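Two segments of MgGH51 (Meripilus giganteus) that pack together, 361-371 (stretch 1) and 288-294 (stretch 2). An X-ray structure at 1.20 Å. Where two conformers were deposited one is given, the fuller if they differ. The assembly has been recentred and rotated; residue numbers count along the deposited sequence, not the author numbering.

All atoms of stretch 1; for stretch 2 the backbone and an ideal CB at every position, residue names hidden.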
# COMPACT_ATOMS: atom_id res chain seq x y z
N TYR A 361 10.09 -26.58 9.86
CA TYR A 361 8.91 -27.46 9.77
C TYR A 361 7.71 -26.70 9.23
O TYR A 361 6.85 -27.29 8.58
CB TYR A 361 8.61 -28.23 11.07
CG TYR A 361 8.05 -27.45 12.25
CD1 TYR A 361 6.76 -26.96 12.23
CD2 TYR A 361 8.78 -27.24 13.40
CE1 TYR A 361 6.23 -26.27 13.33
CE2 TYR A 361 8.28 -26.56 14.49
CZ TYR A 361 6.99 -26.11 14.47
OH TYR A 361 6.52 -25.41 15.59
N ARG A 362 7.59 -25.41 9.55
CA ARG A 362 6.47 -24.62 9.03
C ARG A 362 6.57 -24.49 7.48
O ARG A 362 5.59 -24.79 6.77
CB ARG A 362 6.35 -23.27 9.72
CG ARG A 362 6.07 -23.40 11.21
CD ARG A 362 5.88 -22.07 11.94
NE ARG A 362 7.07 -21.22 11.96
CZ ARG A 362 7.28 -20.07 11.33
NH1 ARG A 362 6.41 -19.59 10.44
NH2 ARG A 362 8.35 -19.37 11.60
N TRP A 363 7.72 -24.05 7.01
CA TRP A 363 7.99 -24.04 5.56
C TRP A 363 7.78 -25.43 4.98
O TRP A 363 7.10 -25.57 3.94
CB TRP A 363 9.45 -23.60 5.33
CG TRP A 363 9.93 -23.81 3.92
CD1 TRP A 363 10.59 -24.89 3.43
CD2 TRP A 363 9.74 -22.93 2.80
NE1 TRP A 363 10.79 -24.77 2.09
CE2 TRP A 363 10.29 -23.57 1.68
CE3 TRP A 363 9.12 -21.68 2.61
CZ2 TRP A 363 10.28 -23.01 0.41
CZ3 TRP A 363 9.11 -21.13 1.36
CH2 TRP A 363 9.69 -21.78 0.27
N HIS A 364 8.37 -26.47 5.55
CA HIS A 364 8.23 -27.79 4.94
C HIS A 364 6.76 -28.17 4.81
O HIS A 364 6.32 -28.62 3.72
CB HIS A 364 8.96 -28.84 5.77
CG HIS A 364 8.76 -30.22 5.22
ND1 HIS A 364 7.64 -30.99 5.51
CD2 HIS A 364 9.46 -30.91 4.31
CE1 HIS A 364 7.71 -32.14 4.84
NE2 HIS A 364 8.77 -32.11 4.13
N ASP A 365 6.01 -28.01 5.88
CA ASP A 365 4.63 -28.54 5.85
C ASP A 365 3.72 -27.65 4.97
O ASP A 365 2.92 -28.18 4.21
CB ASP A 365 4.08 -28.70 7.26
CG ASP A 365 4.80 -29.77 8.09
OD1 ASP A 365 5.71 -30.45 7.56
OD2 ASP A 365 4.39 -29.96 9.24
N PHE A 366 3.88 -26.33 5.07
CA PHE A 366 3.11 -25.45 4.18
C PHE A 366 3.47 -25.68 2.76
O PHE A 366 2.55 -25.84 1.94
CB PHE A 366 3.28 -23.96 4.56
CG PHE A 366 2.34 -23.42 5.61
CD1 PHE A 366 2.60 -23.62 6.96
CD2 PHE A 366 1.20 -22.77 5.23
CE1 PHE A 366 1.71 -23.15 7.91
CE2 PHE A 366 0.30 -22.30 6.19
CZ PHE A 366 0.57 -22.48 7.52
N VAL A 367 4.73 -25.64 2.38
CA VAL A 367 5.07 -25.68 0.95
C VAL A 367 4.82 -27.09 0.39
O VAL A 367 4.36 -27.22 -0.75
CB VAL A 367 6.50 -25.17 0.68
CG1 VAL A 367 6.87 -25.33 -0.79
CG2 VAL A 367 6.60 -23.74 1.12
N THR A 368 5.07 -28.15 1.17
CA THR A 368 4.77 -29.49 0.63
C THR A 368 3.28 -29.54 0.21
O THR A 368 2.92 -30.01 -0.89
CB THR A 368 5.14 -30.60 1.62
OG1 THR A 368 6.54 -30.54 1.88
CG2 THR A 368 4.80 -31.97 1.10
N ALA A 369 2.40 -29.09 1.12
CA ALA A 369 0.95 -29.11 0.84
C ALA A 369 0.57 -28.15 -0.29
O ALA A 369 -0.20 -28.52 -1.20
CB ALA A 369 0.18 -28.81 2.09
N LEU A 370 1.03 -26.90 -0.19
CA LEU A 370 0.60 -25.89 -1.15
C LEU A 370 1.19 -26.15 -2.55
O LEU A 370 0.49 -25.95 -3.55
CB LEU A 370 0.95 -24.49 -0.63
CG LEU A 370 -0.07 -23.84 0.30
CD1 LEU A 370 -0.42 -24.65 1.55
CD2 LEU A 370 0.38 -22.47 0.69
N GLN A 371 2.46 -26.58 -2.61
CA GLN A 371 3.02 -26.87 -3.95
C GLN A 371 2.29 -28.07 -4.59
O GLN A 371 2.13 -28.07 -5.80
CB GLN A 371 4.52 -27.16 -3.84
CG GLN A 371 5.22 -27.22 -5.20
CD GLN A 371 5.62 -25.85 -5.70
OE1 GLN A 371 6.71 -25.37 -5.32
NE2 GLN A 371 4.73 -25.19 -6.44
N UNK A 288 1.22 -12.99 0.17
CA UNK A 288 1.68 -13.69 1.37
C UNK A 288 0.52 -14.52 1.98
O UNK A 288 -0.65 -14.15 1.91
CB UNK A 288 2.22 -12.69 2.39
N UNK A 289 0.95 -15.65 2.57
CA UNK A 289 0.09 -16.47 3.42
C UNK A 289 0.68 -16.52 4.82
O UNK A 289 1.89 -16.61 5.01
CB UNK A 289 -0.07 -17.88 2.85
N UNK A 290 -0.21 -16.51 5.81
CA UNK A 290 0.19 -16.69 7.21
C UNK A 290 0.76 -18.08 7.39
O UNK A 290 0.24 -19.07 6.82
CB UNK A 290 -0.99 -16.47 8.16
N UNK A 291 1.83 -18.19 8.19
CA UNK A 291 2.65 -19.43 8.19
C UNK A 291 2.88 -19.98 9.59
O UNK A 291 3.84 -20.73 9.78
CB UNK A 291 4.00 -19.17 7.53
N UNK A 292 2.01 -19.72 10.53
CA UNK A 292 2.11 -20.34 11.87
C UNK A 292 2.92 -19.59 12.89
O UNK A 292 3.25 -20.15 13.93
CB UNK A 292 2.71 -21.74 11.74
N UNK A 293 3.25 -18.33 12.64
CA UNK A 293 3.98 -17.44 13.57
C UNK A 293 3.29 -16.11 13.70
O UNK A 293 2.82 -15.56 12.69
CB UNK A 293 5.42 -17.22 13.10
N UNK A 294 3.27 -15.57 14.91
CA UNK A 294 2.80 -14.21 15.16
C UNK A 294 3.79 -13.44 16.01
O UNK A 294 4.72 -14.03 16.57
CB UNK A 294 1.43 -14.23 15.84

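Stretch 1 is a helix throughout, and the side chains it turns toward stretch 2 are Arg362, Phe366 and Leu370, spaced four residues apart along one side.

Position 288 lies in a strand, and its ideal CB has no atom of stretch 1 within 5.5 Å, so many side chains would pass. The residue is Ala288, which makes no contact here.

Position 289 (phi/psi -119/143) is also extended, but its CA-to-CB bond points toward the helix. The ideal CB at 289 stands 5.1 Å from Leu370 CD2, a gap that a methyl branch would close to contact, with no polar partner. Valine, isoleucine or leucine would suit. The residue is Val289, in the m rotamer, whose CG2 comes to 4.3 Å from Leu370 CD2 in an apolar contact.

At 290 the CA-to-CB bond points away, so the helix places little restriction on the side chain, and a large one could be carried. What does meet the helix is backbone: the carbonyl O of 290 is 3.3 Å from Phe366 CE2. The residue is Trp290, whose side chain comes no nearer than Trp290 CE3 to Phe366 CZ, 5.3 Å.

Position 291 is the most closely engaged. Its CB points sideways, ideally placed 3.8 Å from Arg362 NH1 and 4.6 Å from Phe366 CE1, so a small side chain such as alanine or serine fits most easily. The backbone contributes independently of residue type: Arg362 NH1 donates a hydrogen bond to the carbonyl O of 291 (2.9 Å, 169°), nearly linear and at the guanidinium edge, while the CA lies over the Phe366 face, 4.1 Å from the ring centroid and 24° off its normal, a CH-pi contact. The residue is Ala291, whose CB lies 3.9 Å from Arg362 NH1.

Position 292 has a positive phi (91/13). An ideal CB would lie 3.2 Å from Arg362 CD, which is tight, and would be jammed against the preceding carbonyl O; the latter alone calls for glycine. Gly292 is found, and its O approaches Arg362 CD at 3.8 Å.

At 293 the backbone is extended (-132/141) and the ideal CB points sideways, 3.7 Å from Arg362 NH1. An aromatic, beta-branched or longer polar side chain would serve, provided it leads off from the guanidinium. The residue is Tyr293: its CB lies over one guanidinium face, while the end of the side chain leads away.

Position 294 is beyond reach of the helix and unconstrained by it; Ser294 is found.

Stretch 2 288-294: AVWAGYS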
# COMPACT_ATOMS: atom_id res chain seq x y z
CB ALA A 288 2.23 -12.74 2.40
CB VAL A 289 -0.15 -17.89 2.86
CG1 VAL A 289 -0.91 -17.82 1.57
CG2 VAL A 289 1.13 -18.71 2.68
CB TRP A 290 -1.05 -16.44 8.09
CG TRP A 290 -0.67 -16.30 9.54
CD1 TRP A 290 -0.23 -15.15 10.14
CD2 TRP A 290 -0.70 -17.28 10.58
NE1 TRP A 290 0.05 -15.35 11.46
CE2 TRP A 290 -0.25 -16.66 11.76
CE3 TRP A 290 -1.15 -18.61 10.66
CZ2 TRP A 290 -0.20 -17.30 13.00
CZ3 TRP A 290 -1.13 -19.27 11.87
CH2 TRP A 290 -0.66 -18.62 13.05
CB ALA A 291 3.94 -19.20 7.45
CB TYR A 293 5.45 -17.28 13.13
CG TYR A 293 6.26 -16.43 14.05
CD1 TYR A 293 6.66 -16.90 15.28
CD2 TYR A 293 6.64 -15.15 13.71
CE1 TYR A 293 7.39 -16.10 16.14
CE2 TYR A 293 7.39 -14.36 14.55
CZ TYR A 293 7.75 -14.81 15.79
OH TYR A 293 8.52 -14.08 16.65
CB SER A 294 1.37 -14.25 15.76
OG SER A 294 1.34 -14.97 16.96
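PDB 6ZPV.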